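Local coordinates for protein Nrps/pks (PDB 4OPF) that serves as a ketosynthase domain of the oxazolomycin assembly line and probably catalyses carbon-carbon bond formation during polyketide chain extension, at residues Y7-V12 and A247-I252; A286-Y291 and D386-A391; K345-L350 and A405-R410. All coordinates share one frame; numbering follows the deposited sequence.

All three interactions gather around one mixed sheet, in which strands 9-17, 247-256, 401-408 and 390-396 lie next to one another in that order, with 291-293 following. Interaction 1 pairs the first two strands, interaction 3 packs helix 338-352 against strand 401-408, and interaction 2 brings the approach to 291-293 against the start of 390-396. The centre of interaction 3 lies about 9 Å from that of interaction 1 and about 10 Å from that of interaction 2; those two are about 15 Å apart. Along the chain, interaction 1 closes first; interactions 2 and 3 then alternate. Interaction 3 touches both others through backbone bonds of strand 401-408 to 247-256 and 390-396, joining distant segments in one sheet.

Interaction 1. Residues Y7-V12 and A247-I252; sequences YDIAVV and AVLKGI
Asp8 and Lys250 lie side by side at one end of an antiparallel strand pair, their side chains pointing the same way. With Asp8 CG anti to the carbonyl carbon (chi1 -74°), that carbon is carried over beside Lys250. Asp8 CB rests 3.8 Å from Val248 CG1, and CG still lies near the same methyl. At the tip, OD1 is met on its syn side by Lys250 NZ at 2.8 Å, a salt bridge only 20° out of the carboxylate plane; OD2 stays farther away. Lysine suits this place because its long chain, bent at chi2 and chi3, can double back to bring NZ here, carrying CD past OD1 on the way. An alanine in place of Asp8 would probably leave the Lys250 ammonium without its charged mate and free to swing away.

The backbones are stitched beyond this. Ile9 and Leu249 form a hydrogen-bonded pair: Ile9 N reaches Leu249 O at 3.1 Å, and Leu249 N reaches Ile9 O at 2.7 Å. Ala10 and Val248 follow as a non-hydrogen-bonded pair, and Val11 N then donates to Ala247 O at 2.9 Å. A water links Tyr7 N to Lys250 O. Ile9 and Leu249 project from the same face, where Ile9 packs on Ala171 and Leu174 of helix 162-175. From the other face, the small Ala10 lets helix 235-241 come close. Lys250 and Gly251 form a classic beta bulge opposite Val406 of strand 401-408, on the other edge of 247-256. Joining the first strands of the N- and C-terminal halves is characteristic of the thiolase fold of ketosynthases.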
# COMPACT_ATOMS: atom_id res chain seq x y z
N TYR A 7 -18.32 4.43 6.05
CA TYR A 7 -18.45 3.80 4.74
C TYR A 7 -18.43 2.26 4.92
O TYR A 7 -17.40 1.71 5.27
CB TYR A 7 -17.31 4.27 3.82
CG TYR A 7 -17.37 3.66 2.43
CD1 TYR A 7 -18.16 4.23 1.44
CD2 TYR A 7 -16.63 2.51 2.10
CE1 TYR A 7 -18.25 3.66 0.17
CE2 TYR A 7 -16.71 1.94 0.83
CZ TYR A 7 -17.51 2.50 -0.12
OH TYR A 7 -17.61 1.98 -1.37
N ASP A 8 -19.56 1.61 4.70
CA ASP A 8 -19.74 0.20 5.10
C ASP A 8 -19.30 -0.77 3.98
O ASP A 8 -19.75 -0.67 2.84
CB ASP A 8 -21.22 -0.03 5.34
CG ASP A 8 -21.74 0.60 6.70
OD1 ASP A 8 -21.00 0.68 7.68
OD2 ASP A 8 -22.92 0.92 6.76
N ILE A 9 -18.49 -1.74 4.31
CA ILE A 9 -17.96 -2.64 3.29
C ILE A 9 -18.40 -4.04 3.66
O ILE A 9 -18.10 -4.47 4.75
CB ILE A 9 -16.45 -2.51 3.25
CG1 ILE A 9 -16.04 -1.18 2.64
CG2 ILE A 9 -15.78 -3.65 2.48
CD1 ILE A 9 -14.60 -0.81 3.03
N ALA A 10 -19.09 -4.73 2.74
CA ALA A 10 -19.50 -6.10 2.96
C ALA A 10 -18.39 -7.11 2.65
O ALA A 10 -17.66 -6.98 1.67
CB ALA A 10 -20.68 -6.42 2.06
N VAL A 11 -18.27 -8.11 3.51
CA VAL A 11 -17.51 -9.30 3.21
C VAL A 11 -18.46 -10.21 2.48
O VAL A 11 -19.36 -10.73 3.10
CB VAL A 11 -17.05 -9.96 4.49
CG1 VAL A 11 -16.27 -11.23 4.18
CG2 VAL A 11 -16.20 -8.98 5.27
N VAL A 12 -18.31 -10.36 1.16
CA VAL A 12 -19.20 -11.15 0.38
C VAL A 12 -18.70 -12.55 0.10
O VAL A 12 -19.44 -13.35 -0.48
CB VAL A 12 -19.61 -10.47 -0.93
CG1 VAL A 12 -20.15 -9.07 -0.65
CG2 VAL A 12 -18.46 -10.40 -1.94
N ALA A 247 -20.41 -10.30 6.97
CA ALA A 247 -20.24 -9.28 7.97
C ALA A 247 -19.95 -7.98 7.25
O ALA A 247 -19.76 -7.95 6.03
CB ALA A 247 -19.13 -9.64 8.96
N VAL A 248 -19.94 -6.90 8.00
CA VAL A 248 -19.66 -5.60 7.49
C VAL A 248 -18.43 -5.02 8.21
O VAL A 248 -18.39 -4.92 9.46
CB VAL A 248 -20.87 -4.68 7.71
CG1 VAL A 248 -20.63 -3.26 7.23
CG2 VAL A 248 -22.06 -5.24 6.95
N LEU A 249 -17.47 -4.54 7.41
CA LEU A 249 -16.36 -3.75 7.94
C LEU A 249 -16.80 -2.30 8.08
O LEU A 249 -17.19 -1.68 7.08
CB LEU A 249 -15.13 -3.84 7.04
CG LEU A 249 -13.95 -2.94 7.40
CD1 LEU A 249 -13.28 -3.41 8.65
CD2 LEU A 249 -12.96 -2.98 6.25
N LYS A 250 -16.76 -1.79 9.30
CA LYS A 250 -17.32 -0.47 9.60
C LYS A 250 -16.21 0.55 9.63
O LYS A 250 -16.45 1.66 9.27
CB LYS A 250 -17.99 -0.44 10.98
CG LYS A 250 -19.08 -1.44 11.20
CD LYS A 250 -20.30 -1.05 10.47
CE LYS A 250 -21.03 -0.00 11.29
NZ LYS A 250 -21.94 0.63 10.31
N GLY A 251 -15.02 0.18 10.09
CA GLY A 251 -13.89 1.11 10.15
C GLY A 251 -12.59 0.36 10.39
O GLY A 251 -12.57 -0.72 10.98
N ILE A 252 -11.53 0.87 9.81
CA ILE A 252 -10.19 0.33 9.97
C ILE A 252 -9.19 1.47 9.99
O ILE A 252 -9.38 2.44 9.25
CB ILE A 252 -9.87 -0.75 8.95
CG1 ILE A 252 -8.43 -1.19 9.14
CG2 ILE A 252 -10.09 -0.23 7.54
CD1 ILE A 252 -8.17 -2.50 8.55
O HOH W 1 -15.78 4.01 7.81
O HOH W 2 -14.99 0.88 6.19

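Interaction 2. Residues A286-Y291 and D386-A391; sequences ADDVTY and DAPLLA
Thr290 grips segment 386-391 with two donors, its hydroxyl to Pro388 and its backbone N-H to Leu390. OG1, anti to its own carbonyl carbon (chi1 -61°), donates to Pro388 O at 2.9 Å and lies in the plane of that carbonyl. Thr290 N donates to Leu390 O at 3.0 Å, fairly straight at the hydrogen but 38° above the carbonyl plane. Threonine suits the place: its short branch carries a hydroxyl directly to the neighbouring backbone.

Pro388 O is well supplied, since Trp384 NE1 also donates to it and Leu390 N adds a weak bond across the inverse gamma turn centred on Leu389. Pro388 has no N-H to satisfy; its ring crosses the Asp288 side chain at about a right angle, with CG 3.3 Å from Asp288 OD1. Leu390 CD1 lies against Asp288 CB at 3.6 Å. Within 286-291, Val289 N bonds to Ala286 O, while Arg315 donates to both Ala286 O and Val289 O. The phenol of Tyr291 reaches away to Lys345 NZ.

Beyond these bonds, Ala391 CA makes a CH...O contact with Tyr291 O at 3.1 Å. Ala391 CB lies 3.5 Å from Tyr291 O and also meets Thr346, so a small side chain fits between them. The contact lies where the chain leaving helix 268-282, touched by Val289, enters strand 291-293. Strand 390-396 begins alongside it, and helix 338-352 packs on Tyr291, Leu389 and Ala391.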
# COMPACT_ATOMS: atom_id res chain seq x y z
N ALA A 286 -18.22 3.17 21.64
CA ALA A 286 -17.31 2.18 22.21
C ALA A 286 -18.01 1.04 22.94
O ALA A 286 -17.61 -0.11 22.84
CB ALA A 286 -16.35 2.87 23.17
N ASP A 287 -19.02 1.37 23.73
CA ASP A 287 -19.76 0.36 24.49
C ASP A 287 -20.50 -0.66 23.63
O ASP A 287 -20.89 -1.71 24.12
CB ASP A 287 -20.79 1.05 25.40
CG ASP A 287 -20.23 1.40 26.79
OD1 ASP A 287 -19.20 0.90 27.25
OD2 ASP A 287 -20.89 2.22 27.47
N ASP A 288 -20.74 -0.35 22.36
CA ASP A 288 -21.40 -1.28 21.48
C ASP A 288 -20.49 -2.37 20.97
O ASP A 288 -20.99 -3.38 20.48
CB ASP A 288 -22.04 -0.55 20.30
CG ASP A 288 -23.25 0.29 20.73
OD1 ASP A 288 -23.92 -0.06 21.70
OD2 ASP A 288 -23.52 1.29 20.09
N VAL A 289 -19.18 -2.19 21.09
CA VAL A 289 -18.22 -3.23 20.66
C VAL A 289 -18.13 -4.22 21.82
O VAL A 289 -17.66 -3.89 22.89
CB VAL A 289 -16.86 -2.65 20.29
CG1 VAL A 289 -15.88 -3.72 19.84
CG2 VAL A 289 -17.01 -1.59 19.19
N THR A 290 -18.56 -5.44 21.55
CA THR A 290 -18.77 -6.49 22.53
C THR A 290 -17.60 -7.46 22.68
O THR A 290 -17.42 -8.06 23.75
CB THR A 290 -20.02 -7.27 22.11
OG1 THR A 290 -21.11 -6.37 22.10
CG2 THR A 290 -20.35 -8.45 23.00
N TYR A 291 -16.82 -7.63 21.62
CA TYR A 291 -15.72 -8.58 21.62
C TYR A 291 -14.53 -7.98 20.88
O TYR A 291 -14.70 -7.34 19.86
CB TYR A 291 -16.16 -9.83 20.88
CG TYR A 291 -15.14 -10.96 20.87
CD1 TYR A 291 -15.10 -11.85 21.90
CD2 TYR A 291 -14.19 -11.10 19.83
CE1 TYR A 291 -14.20 -12.89 21.94
CE2 TYR A 291 -13.25 -12.14 19.87
CZ TYR A 291 -13.28 -13.04 20.90
OH TYR A 291 -12.42 -14.12 21.00
N ASP A 386 -26.47 -10.24 25.28
CA ASP A 386 -27.52 -9.28 24.98
C ASP A 386 -26.85 -7.91 24.78
O ASP A 386 -26.82 -7.08 25.67
CB ASP A 386 -28.57 -9.29 26.13
CG ASP A 386 -29.83 -8.52 25.78
OD1 ASP A 386 -29.85 -7.83 24.74
OD2 ASP A 386 -30.81 -8.61 26.57
N ALA A 387 -26.28 -7.70 23.59
CA ALA A 387 -25.44 -6.54 23.30
C ALA A 387 -25.20 -6.52 21.80
O ALA A 387 -25.44 -7.50 21.13
CB ALA A 387 -24.12 -6.67 24.05
N PRO A 388 -24.76 -5.38 21.25
CA PRO A 388 -24.75 -5.32 19.79
C PRO A 388 -23.74 -6.29 19.12
O PRO A 388 -22.70 -6.67 19.73
CB PRO A 388 -24.39 -3.86 19.49
CG PRO A 388 -24.84 -3.11 20.70
CD PRO A 388 -24.69 -4.04 21.87
N LEU A 389 -24.06 -6.66 17.88
CA LEU A 389 -23.21 -7.54 17.09
C LEU A 389 -22.07 -6.72 16.44
O LEU A 389 -22.09 -6.49 15.24
CB LEU A 389 -24.01 -8.27 16.03
CG LEU A 389 -24.70 -9.54 16.47
CD1 LEU A 389 -25.67 -9.99 15.38
CD2 LEU A 389 -23.66 -10.63 16.75
N LEU A 390 -21.13 -6.30 17.27
CA LEU A 390 -19.96 -5.58 16.86
C LEU A 390 -18.75 -6.17 17.58
O LEU A 390 -18.81 -6.51 18.76
CB LEU A 390 -20.07 -4.11 17.22
CG LEU A 390 -20.98 -3.28 16.32
CD1 LEU A 390 -21.58 -2.13 17.10
CD2 LEU A 390 -20.23 -2.68 15.15
N ALA A 391 -17.67 -6.30 16.81
CA ALA A 391 -16.40 -6.83 17.26
C ALA A 391 -15.23 -6.09 16.61
O ALA A 391 -15.38 -5.40 15.59
CB ALA A 391 -16.34 -8.32 16.96

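Interaction 3. Residues K345-L350 and A405-R410; sequences KTVLML and AVLAGR
Leu350 and Leu407 meet where helix 345-350 runs over strand 405-408, the two axes approaching to 9.0 Å with their N-to-C directions only 23° apart. Successive turns of the helix present Thr346 and Leu350 to the strand, with Val347 at the flank.

Leu350 does most of the touching. Its CG is anti to the carbonyl carbon (chi1 -70°), and the two methyls beyond it divide the work. CD1 lies 3.9 Å from Leu407 CB, the two side chains crossing at about a right angle, and is equally near Ala408 C. CD2 turns to the backbone beyond and comes within 3.8 Å of Gly409 N. A branched leucine suits this place because a single side chain can press on both a neighbouring side chain and the chain that follows it. Nearer the helix backbone, Leu350 CB approaches Gly409 CA to 4.1 Å.

Leu407 answers with its own branches. CD1 meets Thr346 CG2 at 4.1 Å, while CD2 makes a looser contact with Val347 CG2 at 4.5 Å. Thr346 is suited to a buried helix face because OG1 bonds to Gly342 O one turn earlier, within the helix, leaving its methyl for the strand. The Thr346 side chain also touches Ala391 and Val393 of strand 390-396.

No hydrogen bond joins the two segments. The contact of 345-350 with 405-408 is therefore apolar, fixed by fit rather than by the direction of any bond, and the side-chain polar atom of Thr346 is satisfied within its own helix. Polar bonds tie the same helix to the sheet elsewhere: Lys345 NZ forms a salt bridge with Glu293 and a hydrogen bond with Tyr291 OH, both on strand 291-293.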
# COMPACT_ATOMS: atom_id res chain seq x y z
N LYS A 345 -11.97 -15.31 12.02
CA LYS A 345 -12.56 -15.74 13.29
C LYS A 345 -13.72 -14.84 13.72
O LYS A 345 -14.81 -15.30 14.02
CB LYS A 345 -11.52 -15.77 14.42
CG LYS A 345 -12.16 -15.77 15.82
CD LYS A 345 -11.11 -15.93 16.90
CE LYS A 345 -11.65 -15.50 18.24
NZ LYS A 345 -10.57 -15.63 19.27
N THR A 346 -13.46 -13.56 13.75
CA THR A 346 -14.47 -12.59 14.13
C THR A 346 -15.66 -12.56 13.18
O THR A 346 -16.77 -12.43 13.65
CB THR A 346 -13.84 -11.21 14.19
OG1 THR A 346 -12.80 -11.26 15.17
CG2 THR A 346 -14.81 -10.23 14.66
N VAL A 347 -15.43 -12.68 11.85
CA VAL A 347 -16.51 -12.73 10.91
C VAL A 347 -17.34 -13.96 11.17
O VAL A 347 -18.55 -13.91 11.17
CB VAL A 347 -16.01 -12.72 9.44
CG1 VAL A 347 -17.15 -13.10 8.49
CG2 VAL A 347 -15.36 -11.36 9.12
N LEU A 348 -16.69 -15.08 11.41
CA LEU A 348 -17.43 -16.29 11.70
C LEU A 348 -18.26 -16.20 13.02
O LEU A 348 -19.40 -16.69 13.10
CB LEU A 348 -16.48 -17.48 11.77
CG LEU A 348 -15.88 -17.89 10.43
CD1 LEU A 348 -14.82 -18.95 10.66
CD2 LEU A 348 -16.97 -18.46 9.55
N MSE A 349 -17.67 -15.60 14.04
CA MSE A 349 -18.39 -15.35 15.30
C MSE A 349 -19.62 -14.53 15.08
O MSE A 349 -20.67 -14.85 15.60
CB MSE A 349 -17.49 -14.65 16.29
CG MSE A 349 -16.59 -15.69 16.98
SE MSE A 349 -15.33 -14.76 18.18
CE MSE A 349 -16.65 -13.57 18.99
N LEU A 350 -19.48 -13.43 14.33
CA LEU A 350 -20.60 -12.50 14.04
C LEU A 350 -21.70 -13.17 13.24
O LEU A 350 -22.89 -13.09 13.57
CB LEU A 350 -20.10 -11.25 13.31
CG LEU A 350 -19.26 -10.30 14.13
CD1 LEU A 350 -18.52 -9.33 13.20
CD2 LEU A 350 -20.11 -9.51 15.12
N ALA A 405 -9.42 -2.92 13.41
CA ALA A 405 -10.59 -2.95 12.56
C ALA A 405 -11.82 -3.22 13.41
O ALA A 405 -11.76 -4.03 14.36
CB ALA A 405 -10.44 -4.03 11.50
N VAL A 406 -12.93 -2.60 13.03
CA VAL A 406 -14.24 -2.76 13.66
C VAL A 406 -15.21 -3.36 12.65
O VAL A 406 -15.37 -2.84 11.57
CB VAL A 406 -14.77 -1.41 14.17
CG1 VAL A 406 -16.14 -1.55 14.80
CG2 VAL A 406 -13.82 -0.83 15.20
N LEU A 407 -15.84 -4.48 13.03
CA LEU A 407 -16.75 -5.25 12.20
C LEU A 407 -18.13 -5.47 12.87
O LEU A 407 -18.22 -5.50 14.12
CB LEU A 407 -16.10 -6.57 11.95
CG LEU A 407 -14.79 -6.50 11.18
CD1 LEU A 407 -13.80 -7.45 11.77
CD2 LEU A 407 -15.09 -6.92 9.75
N ALA A 408 -19.19 -5.57 12.04
CA ALA A 408 -20.56 -5.68 12.47
C ALA A 408 -21.17 -6.90 11.81
O ALA A 408 -20.83 -7.24 10.65
CB ALA A 408 -21.37 -4.45 12.11
N GLY A 409 -22.08 -7.54 12.53
CA GLY A 409 -22.88 -8.61 11.98
C GLY A 409 -23.91 -8.03 11.03
O GLY A 409 -24.20 -6.85 11.09
N ARG A 410 -24.36 -8.86 10.10
CA ARG A 410 -25.60 -8.68 9.28
C ARG A 410 -25.33 -8.23 7.85
O ARG A 410 -25.94 -8.76 6.92
CB ARG A 410 -26.70 -7.78 9.93
CG ARG A 410 -27.76 -8.56 10.71
CD ARG A 410 -28.98 -7.68 11.08
NE ARG A 410 -29.28 -6.72 10.01
CZ ARG A 410 -29.89 -7.01 8.85
NH1 ARG A 410 -30.10 -6.06 7.94
NH2 ARG A 410 -30.29 -8.26 8.60